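Local coordinates for muconolactone isomerase-like protein (Thermus thermophilus, PDB 1VDH) that catalyses the hydrogen peroxide-dependent decarboxylation of coproheme to heme b, the last step of coproporphyrin-dependent heme biosynthesis, as a homopentamer, at residues L74-L79 against R100-S105. Numbering follows the deposited sequence.
Sequences LLFLNL and RYLGRS
Leu102 meets Leu74 and Phe76 through the two branches of its isobutyl group, one for each partner. Its CD1 approaches the Phe76 ring obliquely, 4.2 Å from CE1, while CD2 lies 4.4 Å from Leu74 CD1. No hydrogen bond joins the two segments, and at about 85 Å² of buried surface this is a light, purely apolar touch. The backbones stay well apart, with 9.1 Å between the CA atoms of Leu74 and Leu102. The side chain of Leu102 bridges that gap in an extended form: CD1 is anti to CA (chi2 177°), which carries this methyl toward the Phe76 ring, while CD2 branches off toward Leu74. Phe76 also packs on Ile64 of strand 61-67 and on Leu93 of helix 83-95. Backbone hydrogen bonds of Leu74 with Arg22 and of Phe76 with Asp20 fix strand 74-80 against strand 10-24, which also pairs antiparallel with strand 102-116. The contact thus joins two strands that flank a common neighbour in the curled antiparallel sheet of the chlorite dismutase family, which belongs to the dimeric alpha+beta barrel superfamily, on the side where helix 83-95, part of the connection between them, packs.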
ATOM      1  N   LEU A  74      -9.107  19.913   3.320  1.00  7.51           N
ATOM      2  CA  LEU A  74      -9.515  20.944   2.379  1.00  6.65           C
ATOM      3  C   LEU A  74      -9.275  20.494   0.946  1.00  8.38           C
ATOM      4  O   LEU A  74      -8.251  19.882   0.634  1.00  8.81           O
ATOM      5  CB  LEU A  74      -8.752  22.253   2.641  1.00  8.65           C
ATOM      6  CG  LEU A  74      -9.068  23.067   3.905  1.00  8.17           C
ATOM      7  CD1 LEU A  74      -7.991  24.135   4.120  1.00  9.91           C
ATOM      8  CD2 LEU A  74     -10.443  23.715   3.790  1.00  9.23           C
ATOM      9  N   LEU A  75     -10.263  20.742   0.096  1.00  7.51           N
ATOM     10  CA  LEU A  75     -10.159  20.426  -1.319  1.00  7.47           C
ATOM     11  C   LEU A  75     -10.154  21.746  -2.072  1.00  8.38           C
ATOM     12  O   LEU A  75     -11.048  22.574  -1.882  1.00  6.39           O
ATOM     13  CB  LEU A  75     -11.360  19.606  -1.809  1.00  7.37           C
ATOM     14  CG  LEU A  75     -11.569  19.622  -3.335  1.00  7.20           C
ATOM     15  CD1 LEU A  75     -10.353  19.022  -4.054  1.00  7.59           C
ATOM     16  CD2 LEU A  75     -12.839  18.865  -3.716  1.00  6.56           C
ATOM     17  N   PHE A  76      -9.127  21.947  -2.891  1.00  7.23           N
ATOM     18  CA  PHE A  76      -9.026  23.138  -3.721  1.00  6.79           C
ATOM     19  C   PHE A  76      -9.259  22.628  -5.135  1.00  7.35           C
ATOM     20  O   PHE A  76      -8.398  21.967  -5.719  1.00  8.03           O
ATOM     21  CB  PHE A  76      -7.644  23.785  -3.597  1.00  6.55           C
ATOM     22  CG  PHE A  76      -7.334  24.278  -2.216  1.00  6.73           C
ATOM     23  CD1 PHE A  76      -6.759  23.429  -1.274  1.00  7.48           C
ATOM     24  CD2 PHE A  76      -7.625  25.587  -1.849  1.00  7.82           C
ATOM     25  CE1 PHE A  76      -6.477  23.880   0.018  1.00  6.49           C
ATOM     26  CE2 PHE A  76      -7.347  26.049  -0.563  1.00  6.69           C
ATOM     27  CZ  PHE A  76      -6.772  25.193   0.375  1.00  8.13           C
ATOM     28  N   LEU A  77     -10.461  22.872  -5.647  1.00  7.95           N
ATOM     29  CA  LEU A  77     -10.843  22.432  -6.980  1.00  7.87           C
ATOM     30  C   LEU A  77     -10.737  23.588  -7.961  1.00  8.09           C
ATOM     31  O   LEU A  77     -11.297  24.661  -7.726  1.00  7.66           O
ATOM     32  CB  LEU A  77     -12.279  21.887  -6.965  1.00  5.80           C
ATOM     33  CG  LEU A  77     -12.908  21.494  -8.313  1.00  8.09           C
ATOM     34  CD1 LEU A  77     -12.082  20.409  -8.992  1.00  6.01           C
ATOM     35  CD2 LEU A  77     -14.342  21.011  -8.101  1.00  6.83           C
ATOM     36  N   ASN A  78     -10.027  23.359  -9.061  1.00  7.87           N
ATOM     37  CA  ASN A  78      -9.847  24.378 -10.088  1.00  8.66           C
ATOM     38  C   ASN A  78      -9.978  23.812 -11.489  1.00  9.06           C
ATOM     39  O   ASN A  78      -9.540  22.692 -11.763  1.00  8.85           O
ATOM     40  CB  ASN A  78      -8.477  25.057  -9.950  1.00  7.21           C
ATOM     41  CG  ASN A  78      -8.486  26.193  -8.955  1.00  9.36           C
ATOM     42  OD1 ASN A  78      -8.969  27.286  -9.253  1.00  9.48           O
ATOM     43  ND2 ASN A  78      -7.936  25.951  -7.769  1.00  7.40           N
ATOM     44  N   LEU A  79     -10.629  24.579 -12.359  1.00  8.26           N
ATOM     45  CA  LEU A  79     -10.812  24.201 -13.757  1.00  8.14           C
ATOM     46  C   LEU A  79     -10.284  25.360 -14.598  1.00  9.74           C
ATOM     47  O   LEU A  79     -10.536  26.521 -14.276  1.00  8.94           O
ATOM     48  CB  LEU A  79     -12.289  23.940 -14.080  1.00  7.70           C
ATOM     49  CG  LEU A  79     -12.907  22.641 -13.551  1.00  9.27           C
ATOM     50  CD1 LEU A  79     -13.349  22.815 -12.107  1.00  9.53           C
ATOM     51  CD2 LEU A  79     -14.097  22.238 -14.421  1.00  9.22           C
ATOM     52  N   ARG A 100       2.117  26.506   4.504  1.00 13.53           N
ATOM     53  CA  ARG A 100       3.140  26.044   5.440  1.00 13.34           C
ATOM     54  C   ARG A 100       2.460  25.185   6.506  1.00 12.19           C
ATOM     55  O   ARG A 100       3.108  24.392   7.185  1.00 11.26           O
ATOM     56  CB  ARG A 100       3.854  27.222   6.115  1.00 17.32           C
ATOM     57  CG  ARG A 100       4.558  28.181   5.163  1.00 22.96           C
ATOM     58  CD  ARG A 100       5.339  29.249   5.930  1.00 27.83           C
ATOM     59  NE  ARG A 100       5.683  30.408   5.103  1.00 33.40           N
ATOM     60  CZ  ARG A 100       6.462  30.374   4.023  1.00 36.48           C
ATOM     61  NH1 ARG A 100       6.707  31.490   3.347  1.00 39.34           N
ATOM     62  NH2 ARG A 100       7.001  29.235   3.614  1.00 37.39           N
ATOM     63  N   TYR A 101       1.145  25.356   6.640  1.00 10.39           N
ATOM     64  CA  TYR A 101       0.351  24.608   7.609  1.00 10.44           C
ATOM     65  C   TYR A 101      -0.465  23.504   6.929  1.00 10.31           C
ATOM     66  O   TYR A 101      -1.371  22.927   7.534  1.00 10.27           O
ATOM     67  CB  TYR A 101      -0.588  25.563   8.356  1.00 12.97           C
ATOM     68  CG  TYR A 101       0.134  26.722   9.004  1.00 13.27           C
ATOM     69  CD1 TYR A 101       0.602  26.630  10.313  1.00 14.49           C
ATOM     70  CD2 TYR A 101       0.368  27.903   8.299  1.00 13.64           C
ATOM     71  CE1 TYR A 101       1.290  27.686  10.907  1.00 16.79           C
ATOM     72  CE2 TYR A 101       1.057  28.964   8.883  1.00 16.06           C
ATOM     73  CZ  TYR A 101       1.515  28.848  10.187  1.00 16.73           C
ATOM     74  OH  TYR A 101       2.197  29.890  10.773  1.00 19.53           O
ATOM     75  N   LEU A 102      -0.138  23.219   5.673  1.00  8.63           N
ATOM     76  CA  LEU A 102      -0.839  22.186   4.914  1.00  9.52           C
ATOM     77  C   LEU A 102       0.083  21.091   4.403  1.00  8.98           C
ATOM     78  O   LEU A 102       1.269  21.319   4.148  1.00  9.05           O
ATOM     79  CB  LEU A 102      -1.564  22.795   3.710  1.00  9.27           C
ATOM     80  CG  LEU A 102      -2.638  23.852   3.962  1.00  8.09           C
ATOM     81  CD1 LEU A 102      -3.159  24.354   2.622  1.00  8.89           C
ATOM     82  CD2 LEU A 102      -3.762  23.266   4.808  1.00  7.66           C
ATOM     83  N   GLY A 103      -0.487  19.903   4.249  1.00  8.39           N
ATOM     84  CA  GLY A 103       0.245  18.768   3.724  1.00 10.31           C
ATOM     85  C   GLY A 103      -0.601  18.227   2.584  1.00 10.77           C
ATOM     86  O   GLY A 103      -1.817  18.094   2.739  1.00 11.33           O
ATOM     87  N   ARG A 104       0.005  17.950   1.432  1.00  9.75           N
ATOM     88  CA  ARG A 104      -0.760  17.414   0.302  1.00 11.29           C
ATOM     89  C   ARG A 104      -1.076  15.953   0.595  1.00 10.64           C
ATOM     90  O   ARG A 104      -0.175  15.166   0.878  1.00 11.93           O
ATOM     91  CB  ARG A 104       0.028  17.509  -1.009  1.00 12.61           C
ATOM     92  CG  ARG A 104       0.424  18.915  -1.424  1.00 14.44           C
ATOM     93  CD  ARG A 104       0.841  18.962  -2.900  1.00 16.15           C
ATOM     94  NE  ARG A 104      -0.311  18.847  -3.796  1.00 16.35           N
ATOM     95  CZ  ARG A 104      -0.298  19.170  -5.087  1.00 15.75           C
ATOM     96  NH1 ARG A 104       0.814  19.624  -5.656  1.00 16.41           N
ATOM     97  NH2 ARG A 104      -1.410  19.088  -5.803  1.00 16.27           N
ATOM     98  N   SER A 105      -2.351  15.588   0.534  1.00  9.57           N
ATOM     99  CA  SER A 105      -2.736  14.210   0.821  1.00  9.70           C
ATOM    100  C   SER A 105      -3.168  13.415  -0.407  1.00 10.00           C
ATOM    101  O   SER A 105      -3.006  12.196  -0.445  1.00  9.71           O
ATOM    102  CB  SER A 105      -3.829  14.171   1.893  1.00  8.58           C
ATOM    103  OG  SER A 105      -5.006  14.820   1.453  1.00  6.41           O
TER